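Local coordinates for uncharacterized protein (Bacteroides thetaiotaomicron, PDB 4QNI) that is of unknown function but is probably a two-domain lipoprotein that assists nutrient binding in a gut bacterium, at residues L121-D126 with L138-V143; D75-L80 with K160-I165; E94-E99 with F125-I130; E99-A104 with E134-P139. All coordinates share one frame; numbering follows the deposited sequence.

All four contacts lie in the part of the fold where a mixed sheet, built round strands 135-142 and 160-168, faces a three-stranded antiparallel sheet containing strand 118-126. Contacts 1 and 3 are buried between the sheets, and contact 4 lies at the partly exposed border of the same interface; contact 2 sets helix 74-85 on the other side of the mixed sheet. Contacts 3 and 4 nearly coincide, their centres about 3 Å apart, while the centre of contact 1 is about 10 Å from that of contact 4 and 11 Å from that of contact 2. Backbone pairing of Leu138 with Leu163 joins contacts 1 and 2, and Ile165 packs on Met96, Phe125 and Phe127 of contact 3.

Contact 1: L121-D126 with L138-V143; sequences LDLKFD and LPLQIV
Leu123 meets two leucines of the facing strand through a single methyl: its CD2 lies 4.3 Å from CD2 of Leu138 and also 4.3 Å from CD1 of Leu140. One residue pair further along, Leu121 CD2 comes to 4.4 Å from Leu140 CD1, so that this methyl of Leu140 serves both leucines of 121-126. Each strand contributes one leucine of either shape. Leu121 and Leu138 hold CG anti to the backbone N (chi1 -174° and 180°), whereas Leu123 and Leu140 turn CG beside the backbone N, anti to the carbonyl carbon, with chi1 of -48° in Leu123. With strand axes 11.8 Å apart and running nearly antiparallel, this is face-to-face packing of two sheets in a beta sandwich, not pairing within one sheet; the domain's family belongs to the E-set clan of immunoglobulin-like folds. Leucine suits such an interior, being apolar and able to span half the gap. On the other face of strand 121-126, Lys124 NZ reaches back two residues to Asp122 OD2 at 2.7 Å, meeting it from above the carboxylate plane, and has a second acidic partner in Glu42. Tyr106 packs against both Leu123 and Leu140, and Phe15 of the second subunit packs on Leu140 and Ile142.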
loop_
_atom_site.group_PDB
_atom_site.type_symbol
_atom_site.label_atom_id
_atom_site.label_comp_id
_atom_site.label_asym_id
_atom_site.label_seq_id
_atom_site.Cartn_x
_atom_site.Cartn_y
_atom_site.Cartn_z
ATOM N N LEU A 121 27.288 15.069 10.212
ATOM C CA LEU A 121 27.470 15.002 11.651
ATOM C C LEU A 121 28.429 13.832 11.941
ATOM O O LEU A 121 28.071 12.678 11.700
ATOM C CB LEU A 121 26.105 14.833 12.349
ATOM C CG LEU A 121 26.142 14.886 13.876
ATOM C CD1 LEU A 121 26.225 16.306 14.371
ATOM C CD2 LEU A 121 24.953 14.199 14.462
ATOM N N ASP A 122 29.651 14.129 12.403
ATOM C CA ASP A 122 30.653 13.089 12.639
ATOM C C ASP A 122 30.451 12.365 13.975
ATOM O O ASP A 122 30.858 12.845 15.031
ATOM C CB ASP A 122 32.090 13.659 12.544
ATOM C CG ASP A 122 33.194 12.597 12.392
ATOM O OD1 ASP A 122 32.862 11.402 12.088
ATOM O OD2 ASP A 122 34.386 12.961 12.522
ATOM N N LEU A 123 29.865 11.182 13.924
ATOM C CA LEU A 123 29.657 10.377 15.131
ATOM C C LEU A 123 30.951 9.623 15.432
ATOM O O LEU A 123 31.475 8.994 14.514
ATOM C CB LEU A 123 28.492 9.371 14.906
ATOM C CG LEU A 123 27.189 9.884 14.307
ATOM C CD1 LEU A 123 26.222 8.716 14.021
ATOM C CD2 LEU A 123 26.534 10.926 15.223
ATOM N N LYS A 124 31.479 9.686 16.683
ATOM C CA LYS A 124 32.693 8.954 17.054
ATOM C C LYS A 124 32.283 7.800 17.927
ATOM O O LYS A 124 31.349 7.937 18.716
ATOM C CB LYS A 124 33.748 9.832 17.725
ATOM C CG LYS A 124 34.162 11.078 16.922
ATOM C CD LYS A 124 34.943 10.768 15.640
ATOM C CE LYS A 124 35.886 11.908 15.317
ATOM N NZ LYS A 124 36.437 11.808 13.942
ATOM N N PHE A 125 32.918 6.645 17.739
ATOM C CA PHE A 125 32.542 5.450 18.461
ATOM C C PHE A 125 33.726 4.744 19.079
ATOM O O PHE A 125 34.819 4.699 18.513
ATOM C CB PHE A 125 31.818 4.448 17.541
ATOM C CG PHE A 125 30.491 4.912 17.016
ATOM C CD1 PHE A 125 29.342 4.799 17.790
ATOM C CD2 PHE A 125 30.376 5.412 15.722
ATOM C CE1 PHE A 125 28.105 5.197 17.289
ATOM C CE2 PHE A 125 29.131 5.813 15.220
ATOM C CZ PHE A 125 28.015 5.740 16.019
ATOM N N ASP A 126 33.457 4.143 20.246
ATOM C CA ASP A 126 34.375 3.313 21.000
ATOM C C ASP A 126 33.589 2.064 21.320
ATOM O O ASP A 126 32.754 2.070 22.232
ATOM C CB ASP A 126 34.921 4.025 22.247
ATOM C CG ASP A 126 36.057 3.265 22.907
ATOM O OD1 ASP A 126 36.319 2.111 22.501
ATOM O OD2 ASP A 126 36.696 3.827 23.815
ATOM N N LEU A 138 21.362 4.655 19.073
ATOM C CA LEU A 138 21.726 6.024 19.387
ATOM C C LEU A 138 20.562 6.917 18.965
ATOM O O LEU A 138 20.365 7.092 17.758
ATOM C CB LEU A 138 23.052 6.433 18.707
ATOM C CG LEU A 138 23.534 7.868 18.965
ATOM C CD1 LEU A 138 23.812 8.094 20.453
ATOM C CD2 LEU A 138 24.777 8.192 18.096
ATOM N N PRO A 139 19.750 7.456 19.924
ATOM C CA PRO A 139 18.600 8.300 19.527
ATOM C C PRO A 139 18.963 9.799 19.455
ATOM O O PRO A 139 19.462 10.350 20.421
ATOM C CB PRO A 139 17.577 8.006 20.621
ATOM C CG PRO A 139 18.421 7.708 21.885
ATOM C CD PRO A 139 19.819 7.304 21.398
ATOM N N LEU A 140 18.710 10.452 18.304
ATOM C CA LEU A 140 19.057 11.861 18.072
ATOM C C LEU A 140 17.894 12.649 17.527
ATOM O O LEU A 140 17.036 12.098 16.859
ATOM C CB LEU A 140 20.237 11.994 17.056
ATOM C CG LEU A 140 21.523 11.218 17.371
ATOM C CD1 LEU A 140 22.372 11.052 16.140
ATOM C CD2 LEU A 140 22.301 11.892 18.461
ATOM N N GLN A 141 17.918 13.964 17.734
ATOM C CA GLN A 141 16.904 14.855 17.192
ATOM C C GLN A 141 17.522 16.170 16.768
ATOM O O GLN A 141 18.532 16.597 17.336
ATOM C CB GLN A 141 15.777 15.101 18.223
ATOM C CG GLN A 141 16.271 15.763 19.503
ATOM C CD GLN A 141 15.216 16.006 20.558
ATOM O OE1 GLN A 141 15.458 15.810 21.760
ATOM N NE2 GLN A 141 14.052 16.489 20.152
ATOM N N ILE A 142 16.897 16.817 15.763
ATOM C CA ILE A 142 17.209 18.186 15.364
ATOM C C ILE A 142 16.485 19.062 16.392
ATOM O O ILE A 142 15.288 18.872 16.599
ATOM C CB ILE A 142 16.798 18.518 13.914
ATOM C CG1 ILE A 142 17.473 17.587 12.838
ATOM C CG2 ILE A 142 16.988 20.014 13.640
ATOM C CD1 ILE A 142 18.982 17.554 12.750
ATOM N N VAL A 143 17.215 19.937 17.091
ATOM C CA VAL A 143 16.648 20.790 18.137
ATOM C C VAL A 143 16.007 22.008 17.487
ATOM O O VAL A 143 16.609 22.621 16.610
ATOM C CB VAL A 143 17.714 21.182 19.201
ATOM C CG1 VAL A 143 17.175 22.206 20.201
ATOM C CG2 VAL A 143 18.207 19.951 19.925
#

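Contact 2: D75-L80 with K160-I165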
loop_
_atom_site.group_PDB
_atom_site.type_symbol
_atom_site.label_atom_id
_atom_site.label_comp_id
_atom_site.label_asym_id
_atom_site.label_seq_id
_atom_site.Cartn_x
_atom_site.Cartn_y
_atom_site.Cartn_z
ATOM N N ASP A 75 13.509 10.349 24.852
ATOM C CA ASP A 75 12.033 10.381 24.843
ATOM C C ASP A 75 11.446 9.581 23.721
ATOM O O ASP A 75 10.637 8.708 23.992
ATOM C CB ASP A 75 11.485 11.817 24.765
ATOM C CG ASP A 75 11.544 12.589 26.052
ATOM O OD1 ASP A 75 11.291 11.985 27.121
ATOM O OD2 ASP A 75 11.787 13.813 25.991
ATOM N N THR A 76 11.863 9.846 22.471
ATOM C CA THR A 76 11.369 9.118 21.294
ATOM C C THR A 76 11.711 7.618 21.414
ATOM O O THR A 76 10.881 6.779 21.076
ATOM C CB THR A 76 11.936 9.753 20.018
ATOM O OG1 THR A 76 11.562 11.131 20.002
ATOM C CG2 THR A 76 11.432 9.088 18.746
ATOM N N LEU A 77 12.911 7.289 21.909
ATOM C CA LEU A 77 13.307 5.896 22.099
ATOM C C LEU A 77 12.383 5.238 23.129
ATOM O O LEU A 77 11.907 4.126 22.892
ATOM C CB LEU A 77 14.791 5.800 22.535
ATOM C CG LEU A 77 15.350 4.398 22.798
ATOM C CD1 LEU A 77 15.110 3.460 21.623
ATOM C CD2 LEU A 77 16.828 4.462 23.118
ATOM N N ASN A 78 12.101 5.933 24.253
ATOM C CA ASN A 78 11.186 5.404 25.272
ATOM C C ASN A 78 9.796 5.105 24.709
ATOM O O ASN A 78 9.300 4.005 24.931
ATOM C CB ASN A 78 11.076 6.350 26.445
ATOM C CG ASN A 78 12.325 6.357 27.291
ATOM O OD1 ASN A 78 13.162 5.456 27.220
ATOM N ND2 ASN A 78 12.489 7.393 28.088
ATOM N N ILE A 79 9.187 6.056 23.951
ATOM C CA ILE A 79 7.871 5.862 23.303
ATOM C C ILE A 79 7.946 4.627 22.394
ATOM O O ILE A 79 7.113 3.726 22.511
ATOM C CB ILE A 79 7.391 7.110 22.512
ATOM C CG1 ILE A 79 7.438 8.425 23.324
ATOM C CG2 ILE A 79 6.047 6.886 21.797
ATOM C CD1 ILE A 79 6.565 8.507 24.450
ATOM N N LEU A 80 8.992 4.568 21.542
ATOM C CA LEU A 80 9.164 3.473 20.607
ATOM C C LEU A 80 9.277 2.146 21.356
ATOM O O LEU A 80 8.638 1.182 20.938
ATOM C CB LEU A 80 10.379 3.708 19.684
ATOM C CG LEU A 80 10.692 2.545 18.710
ATOM C CD1 LEU A 80 10.904 3.028 17.309
ATOM C CD2 LEU A 80 11.852 1.787 19.174
ATOM N N LYS A 160 14.061 13.326 13.386
ATOM C CA LYS A 160 14.488 12.371 14.402
ATOM C C LYS A 160 15.153 11.163 13.781
ATOM O O LYS A 160 14.722 10.688 12.739
ATOM C CB LYS A 160 13.289 11.950 15.276
ATOM C CG LYS A 160 13.068 12.944 16.414
ATOM C CD LYS A 160 11.629 13.092 16.789
ATOM C CE LYS A 160 11.437 13.877 18.060
ATOM N NZ LYS A 160 12.153 15.185 18.054
ATOM N N ALA A 161 16.221 10.682 14.419
ATOM C CA ALA A 161 16.987 9.537 13.956
ATOM C C ALA A 161 17.237 8.550 15.126
ATOM O O ALA A 161 17.974 8.874 16.064
ATOM C CB ALA A 161 18.318 10.008 13.349
ATOM N N ILE A 162 16.604 7.366 15.073
ATOM C CA ILE A 162 16.776 6.302 16.051
ATOM C C ILE A 162 17.685 5.302 15.356
ATOM O O ILE A 162 17.232 4.549 14.493
ATOM C CB ILE A 162 15.414 5.731 16.519
ATOM C CG1 ILE A 162 14.444 6.819 17.047
ATOM C CG2 ILE A 162 15.582 4.605 17.527
ATOM C CD1 ILE A 162 14.989 7.912 18.090
ATOM N N LEU A 163 19.010 5.386 15.643
ATOM C CA LEU A 163 19.991 4.591 14.915
ATOM C C LEU A 163 20.423 3.312 15.622
ATOM O O LEU A 163 21.140 3.350 16.621
ATOM C CB LEU A 163 21.244 5.411 14.516
ATOM C CG LEU A 163 21.038 6.854 13.990
ATOM C CD1 LEU A 163 22.351 7.637 13.995
ATOM C CD2 LEU A 163 20.335 6.878 12.616
ATOM N N ARG A 164 19.998 2.169 15.071
ATOM C CA ARG A 164 20.456 0.875 15.536
ATOM C C ARG A 164 21.855 0.727 14.990
ATOM O O ARG A 164 22.037 0.645 13.758
ATOM C CB ARG A 164 19.541 -0.281 15.087
ATOM C CG ARG A 164 20.096 -1.657 15.466
ATOM C CD ARG A 164 19.753 -2.035 16.894
ATOM N NE ARG A 164 20.361 -3.303 17.306
ATOM C CZ ARG A 164 19.782 -4.500 17.214
ATOM N NH1 ARG A 164 18.596 -4.631 16.640
ATOM N NH2 ARG A 164 20.405 -5.578 17.661
ATOM N N ILE A 165 22.841 0.833 15.890
ATOM C CA ILE A 165 24.229 0.775 15.460
ATOM C C ILE A 165 24.716 -0.630 15.419
ATOM O O ILE A 165 24.700 -1.340 16.445
ATOM C CB ILE A 165 25.160 1.631 16.366
ATOM C CG1 ILE A 165 24.665 3.106 16.493
ATOM C CG2 ILE A 165 26.625 1.518 15.917
ATOM C CD1 ILE A 165 24.567 3.868 15.241
#
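Thr76, on the helix, presses its two branches against different residues of strand 160-165. From its CB, which lies 4.1 Å from Ile162 CD1, the methyl CG2 is directed anti to the backbone N and meets that same CD1 at 3.8 Å, with CG1 of Ile162 a little further off. The other branch, OG1, points beside the backbone N (chi1 -57°) and approaches the aliphatic part of Lys160: CE at 3.4 Å and CD at 3.8 Å. This is packing against carbon; the polar partner of OG1 is Asp73 OD2, just before the segment, to which it is hydrogen-bonded. Leu77 adds a second apolar touch, its CD1 4.3 Å from CG2 of Ile162, the branch of the isoleucine that is not used by Thr76. A beta-branched residue fits the strand here because its two arms can serve two neighbours of one helix turn. The helix crosses the strand at 65° with axes 9.5 Å apart, the arrangement of a helix laid over a sheet, and Pro139 of the adjoining strand packs against both Leu77 and Ile162. Lys160 NZ makes a long, weak ion pair with Asp73. The Asp73 carboxylate is hydrogen-bonded to the threonine hydroxyl and probably also attracts the lysine ammonium, so the contact grades from a buried apolar end at Leu77 to a polar, partly exposed one at Lys160.

Contact 3: E94-E99 with F125-I130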
loop_
_atom_site.group_PDB
_atom_site.type_symbol
_atom_site.label_atom_id
_atom_site.label_comp_id
_atom_site.label_asym_id
_atom_site.label_seq_id
_atom_site.Cartn_x
_atom_site.Cartn_y
_atom_site.Cartn_z
ATOM N N GLU A 94 18.408 -0.451 23.764
ATOM C CA GLU A 94 19.106 0.232 24.850
ATOM C C GLU A 94 19.708 1.514 24.344
ATOM O O GLU A 94 20.186 1.606 23.229
ATOM C CB GLU A 94 20.165 -0.655 25.514
ATOM C CG GLU A 94 19.586 -1.791 26.342
ATOM C CD GLU A 94 18.766 -1.421 27.569
ATOM O OE1 GLU A 94 19.152 -0.483 28.308
ATOM O OE2 GLU A 94 17.748 -2.108 27.811
ATOM N N ASP A 95 19.632 2.521 25.174
ATOM C CA ASP A 95 20.077 3.876 24.898
ATOM C C ASP A 95 21.609 4.022 25.001
ATOM O O ASP A 95 22.156 4.227 26.073
ATOM C CB ASP A 95 19.379 4.815 25.889
ATOM C CG ASP A 95 19.472 6.274 25.531
ATOM O OD1 ASP A 95 20.260 6.610 24.630
ATOM O OD2 ASP A 95 18.733 7.081 26.146
HETATM N N MSE A 96 22.257 4.005 23.860
HETATM C CA MSE A 96 23.702 4.159 23.695
HETATM C C MSE A 96 24.202 5.542 24.067
HETATM O O MSE A 96 25.379 5.675 24.411
HETATM C CB MSE A 96 24.043 3.910 22.238
HETATM C CG MSE A 96 25.407 3.379 22.035
HETATM SE SE MSE A 96 25.582 3.141 20.144
HETATM C CE MSE A 96 27.085 2.007 20.209
ATOM N N GLY A 97 23.337 6.554 23.943
ATOM C CA GLY A 97 23.674 7.938 24.264
ATOM C C GLY A 97 23.378 8.368 25.690
ATOM O O GLY A 97 23.531 9.545 26.022
ATOM N N ALA A 98 22.995 7.418 26.562
ATOM C CA ALA A 98 22.684 7.716 27.962
ATOM C C ALA A 98 23.906 8.263 28.716
ATOM O O ALA A 98 25.054 8.002 28.330
ATOM C CB ALA A 98 22.132 6.478 28.666
ATOM N N GLU A 99 23.626 9.051 29.776
ATOM C CA GLU A 99 24.585 9.702 30.666
ATOM C C GLU A 99 25.608 8.717 31.195
ATOM O O GLU A 99 25.224 7.707 31.792
ATOM C CB GLU A 99 23.830 10.349 31.851
ATOM C CG GLU A 99 24.671 11.212 32.788
ATOM C CD GLU A 99 25.365 12.398 32.146
ATOM O OE1 GLU A 99 24.747 13.075 31.290
ATOM O OE2 GLU A 99 26.555 12.613 32.466
ATOM N N PHE A 125 32.918 6.645 17.739
ATOM C CA PHE A 125 32.542 5.450 18.461
ATOM C C PHE A 125 33.726 4.744 19.079
ATOM O O PHE A 125 34.819 4.699 18.513
ATOM C CB PHE A 125 31.818 4.448 17.541
ATOM C CG PHE A 125 30.491 4.912 17.016
ATOM C CD1 PHE A 125 29.342 4.799 17.790
ATOM C CD2 PHE A 125 30.376 5.412 15.722
ATOM C CE1 PHE A 125 28.105 5.197 17.289
ATOM C CE2 PHE A 125 29.131 5.813 15.220
ATOM C CZ PHE A 125 28.015 5.740 16.019
ATOM N N ASP A 126 33.457 4.143 20.246
ATOM C CA ASP A 126 34.375 3.313 21.000
ATOM C C ASP A 126 33.589 2.064 21.320
ATOM O O ASP A 126 32.754 2.070 22.232
ATOM C CB ASP A 126 34.921 4.025 22.247
ATOM C CG ASP A 126 36.057 3.265 22.907
ATOM O OD1 ASP A 126 36.319 2.111 22.501
ATOM O OD2 ASP A 126 36.696 3.827 23.815
ATOM N N PHE A 127 33.769 1.036 20.476
ATOM C CA PHE A 127 33.027 -0.208 20.560
ATOM C C PHE A 127 33.731 -1.250 21.423
ATOM O O PHE A 127 33.209 -2.346 21.603
ATOM C CB PHE A 127 32.773 -0.757 19.164
ATOM C CG PHE A 127 31.949 0.076 18.192
ATOM C CD1 PHE A 127 30.667 0.512 18.533
ATOM C CD2 PHE A 127 32.404 0.316 16.892
ATOM C CE1 PHE A 127 29.888 1.230 17.616
ATOM C CE2 PHE A 127 31.615 1.021 15.973
ATOM C CZ PHE A 127 30.356 1.454 16.332
ATOM N N ARG A 128 34.894 -0.921 21.973
ATOM C CA ARG A 128 35.625 -1.850 22.834
ATOM C C ARG A 128 34.748 -2.381 23.975
ATOM O O ARG A 128 34.147 -1.613 24.729
ATOM C CB ARG A 128 36.874 -1.179 23.392
ATOM C CG ARG A 128 37.942 -1.059 22.317
ATOM C CD ARG A 128 39.165 -0.357 22.825
ATOM N NE ARG A 128 38.868 0.977 23.338
ATOM C CZ ARG A 128 39.700 1.701 24.077
ATOM N NH1 ARG A 128 40.891 1.218 24.414
ATOM N NH2 ARG A 128 39.355 2.914 24.476
ATOM N N ASN A 129 34.638 -3.705 24.027
ATOM C CA ASN A 129 33.899 -4.518 24.995
ATOM C C ASN A 129 32.399 -4.323 24.941
ATOM O O ASN A 129 31.716 -4.703 25.898
ATOM C CB ASN A 129 34.400 -4.318 26.424
ATOM C CG ASN A 129 35.792 -4.825 26.587
ATOM O OD1 ASN A 129 36.117 -5.953 26.223
ATOM N ND2 ASN A 129 36.653 -3.966 27.042
ATOM N N ILE A 130 31.862 -3.787 23.818
ATOM C CA ILE A 130 30.418 -3.621 23.704
ATOM C C ILE A 130 29.758 -5.030 23.743
ATOM O O ILE A 130 30.320 -6.008 23.224
ATOM C CB ILE A 130 30.014 -2.791 22.453
ATOM C CG1 ILE A 130 28.606 -2.177 22.635
ATOM C CG2 ILE A 130 30.165 -3.587 21.103
ATOM C CD1 ILE A 130 28.198 -1.154 21.578
#
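Two beta turns follow the ends of strands 93-95 and 118-126, one from each sheet of the beta sandwich: a type I turn from Asp95 to Ala98 and a type II turn from Phe127 to Ile130, bridged by selenomethionine Met96. Its chain runs extended beyond CG, with CG anti to the backbone N (chi1 -151°), and so carries the terminal methyl across to the other turn. CE lies 3.6 Å from Ile130 CD1 and 3.9 Å from Phe127 CE1, meeting the phenyl ring at its edge and in its plane. SE sits 4.3 Å from Phe125 CE1, again at a ring edge. The long unbranched chain of methionine, here with selenium in place of sulfur, can reach two ring edges and the Ile130 methyl. Phe125 CB lies over the rim of one face of the Phe127 ring. Arg128 grips Asp126 side-on, NE to OD1 and NH2 to OD2, both at 2.9 Å and almost straight (174°); the carboxylate lies at the guanidinium edge, in its plane, with the NH2 bond somewhat out of the carboxylate plane. Ile165 of strand 160-168 packs on Met96, Phe125 and Phe127, Trp136 of strand 135-142 on Met96 and Ile130, and Leu77 of helix 74-85 on Asp95.

Contact 4: E99-A104 with E134-P139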
loop_
_atom_site.group_PDB
_atom_site.type_symbol
_atom_site.label_atom_id
_atom_site.label_comp_id
_atom_site.label_asym_id
_atom_site.label_seq_id
_atom_site.Cartn_x
_atom_site.Cartn_y
_atom_site.Cartn_z
ATOM N N GLU A 99 23.626 9.051 29.776
ATOM C CA GLU A 99 24.585 9.702 30.666
ATOM C C GLU A 99 25.608 8.717 31.195
ATOM O O GLU A 99 25.224 7.707 31.792
ATOM C CB GLU A 99 23.830 10.349 31.851
ATOM C CG GLU A 99 24.671 11.212 32.788
ATOM C CD GLU A 99 25.365 12.398 32.146
ATOM O OE1 GLU A 99 24.747 13.075 31.290
ATOM O OE2 GLU A 99 26.555 12.613 32.466
ATOM N N GLY A 100 26.884 9.009 30.948
ATOM C CA GLY A 100 28.007 8.204 31.421
ATOM C C GLY A 100 28.555 7.161 30.471
ATOM O O GLY A 100 29.644 6.631 30.722
ATOM N N LEU A 101 27.785 6.794 29.415
ATOM C CA LEU A 101 28.249 5.779 28.449
ATOM C C LEU A 101 29.344 6.382 27.597
ATOM O O LEU A 101 29.371 7.593 27.354
ATOM C CB LEU A 101 27.113 5.206 27.572
ATOM C CG LEU A 101 25.997 4.448 28.313
ATOM C CD1 LEU A 101 25.001 3.881 27.366
ATOM C CD2 LEU A 101 26.538 3.302 29.102
ATOM N N ALA A 102 30.278 5.569 27.214
ATOM C CA ALA A 102 31.403 6.068 26.446
ATOM C C ALA A 102 31.502 5.340 25.097
ATOM O O ALA A 102 32.589 5.193 24.545
ATOM C CB ALA A 102 32.684 5.912 27.260
ATOM N N TYR A 103 30.333 4.936 24.555
ATOM C CA TYR A 103 30.267 4.242 23.285
ATOM C C TYR A 103 30.255 5.211 22.144
ATOM O O TYR A 103 30.894 4.954 21.140
ATOM C CB TYR A 103 29.032 3.342 23.223
ATOM C CG TYR A 103 29.113 2.121 24.110
ATOM C CD1 TYR A 103 30.249 1.314 24.120
ATOM C CD2 TYR A 103 28.043 1.752 24.924
ATOM C CE1 TYR A 103 30.325 0.183 24.928
ATOM C CE2 TYR A 103 28.096 0.602 25.713
ATOM C CZ TYR A 103 29.237 -0.184 25.704
ATOM O OH TYR A 103 29.313 -1.296 26.503
ATOM N N ALA A 104 29.564 6.340 22.309
ATOM C CA ALA A 104 29.373 7.299 21.253
ATOM C C ALA A 104 29.500 8.735 21.709
ATOM O O ALA A 104 29.055 9.092 22.795
ATOM C CB ALA A 104 27.984 7.100 20.673
ATOM N N GLU A 134 22.602 -6.293 24.104
ATOM C CA GLU A 134 21.824 -5.081 24.301
ATOM C C GLU A 134 21.580 -4.580 22.918
ATOM O O GLU A 134 22.513 -4.548 22.109
ATOM C CB GLU A 134 22.609 -4.048 25.147
ATOM C CG GLU A 134 23.255 -4.576 26.415
ATOM C CD GLU A 134 22.319 -5.129 27.470
ATOM O OE1 GLU A 134 21.195 -4.597 27.625
ATOM O OE2 GLU A 134 22.708 -6.120 28.130
ATOM N N LYS A 135 20.354 -4.253 22.584
ATOM C CA LYS A 135 20.068 -3.810 21.212
ATOM C C LYS A 135 20.376 -2.305 21.174
ATOM O O LYS A 135 19.468 -1.476 21.240
ATOM C CB LYS A 135 18.607 -4.174 20.860
ATOM C CG LYS A 135 18.325 -5.701 20.884
ATOM C CD LYS A 135 16.840 -6.070 21.120
ATOM C CE LYS A 135 15.875 -5.490 20.107
ATOM N NZ LYS A 135 14.528 -6.109 20.243
ATOM N N TRP A 136 21.692 -1.970 21.208
ATOM C CA TRP A 136 22.202 -0.600 21.315
ATOM C C TRP A 136 21.707 0.273 20.181
ATOM O O TRP A 136 21.864 -0.067 19.014
ATOM C CB TRP A 136 23.729 -0.559 21.387
ATOM C CG TRP A 136 24.292 -1.124 22.672
ATOM C CD1 TRP A 136 25.027 -2.264 22.807
ATOM C CD2 TRP A 136 24.146 -0.580 23.998
ATOM N NE1 TRP A 136 25.395 -2.433 24.124
ATOM C CE2 TRP A 136 24.864 -1.418 24.874
ATOM C CE3 TRP A 136 23.521 0.567 24.523
ATOM C CZ2 TRP A 136 24.953 -1.162 26.255
ATOM C CZ3 TRP A 136 23.609 0.820 25.886
ATOM C CH2 TRP A 136 24.315 -0.040 26.735
ATOM N N VAL A 137 21.125 1.407 20.548
ATOM C CA VAL A 137 20.571 2.390 19.636
ATOM C C VAL A 137 21.071 3.785 20.056
ATOM O O VAL A 137 21.126 4.082 21.261
ATOM C CB VAL A 137 19.004 2.278 19.690
ATOM C CG1 VAL A 137 18.305 3.604 19.461
ATOM C CG2 VAL A 137 18.494 1.240 18.716
ATOM N N LEU A 138 21.362 4.655 19.073
ATOM C CA LEU A 138 21.726 6.024 19.387
ATOM C C LEU A 138 20.562 6.917 18.965
ATOM O O LEU A 138 20.365 7.092 17.758
ATOM C CB LEU A 138 23.052 6.433 18.707
ATOM C CG LEU A 138 23.534 7.868 18.965
ATOM C CD1 LEU A 138 23.812 8.094 20.453
ATOM C CD2 LEU A 138 24.777 8.192 18.096
ATOM N N PRO A 139 19.750 7.456 19.924
ATOM C CA PRO A 139 18.600 8.300 19.527
ATOM C C PRO A 139 18.963 9.799 19.455
ATOM O O PRO A 139 19.462 10.350 20.421
ATOM C CB PRO A 139 17.577 8.006 20.621
ATOM C CG PRO A 139 18.421 7.708 21.885
ATOM C CD PRO A 139 19.819 7.304 21.398
HETATM O O HOH W 1 27.575 -3.173 26.338
#
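Tyr103 and Trp136 both carry CG anti to the carbonyl carbon (chi1 -71° and -69°), and these torsions bring the two side chains together at about a right angle. The result is a tilted edge-to-face pair: the edge of Tyr103 points at the face of the Trp136 six-membered ring, centroids 5.1 Å apart and planes at 61°. Tyr103 CE2 does the touching, 3.6 Å from Trp136 CZ2 and offset toward the rim. Glu134 CB lies against the opposite face of the indole. Leu101 arrives from the opposite direction to Trp136 and puts CD1 3.7 Å from CZ3 at the far end of the indole. At the end of the loop, where strand 104-105 begins, the short methyl CB of Ala104 meets the longer Leu138, whose CD2 crosses most of the gap, at 4.3 Å. The polar edges of the aromatic pair are joined by a water, 2.6 Å from Tyr103 OH and accepting a weak bond from Trp136 NE1, which also bonds weakly to the backbone O of Asp131. Large amphipathic rings fit this partly exposed border, since they pack with carbon while keeping polar atoms at their rims. The loop 99-104 runs past strand 135-142 into strand 104-105, which pairs with strand 118-126; just before it the backbones of Tyr103 and Asp126 are hydrogen-bonded. Trp136 also packs on Glu94 of strand 93-95, the parallel neighbour of its own strand.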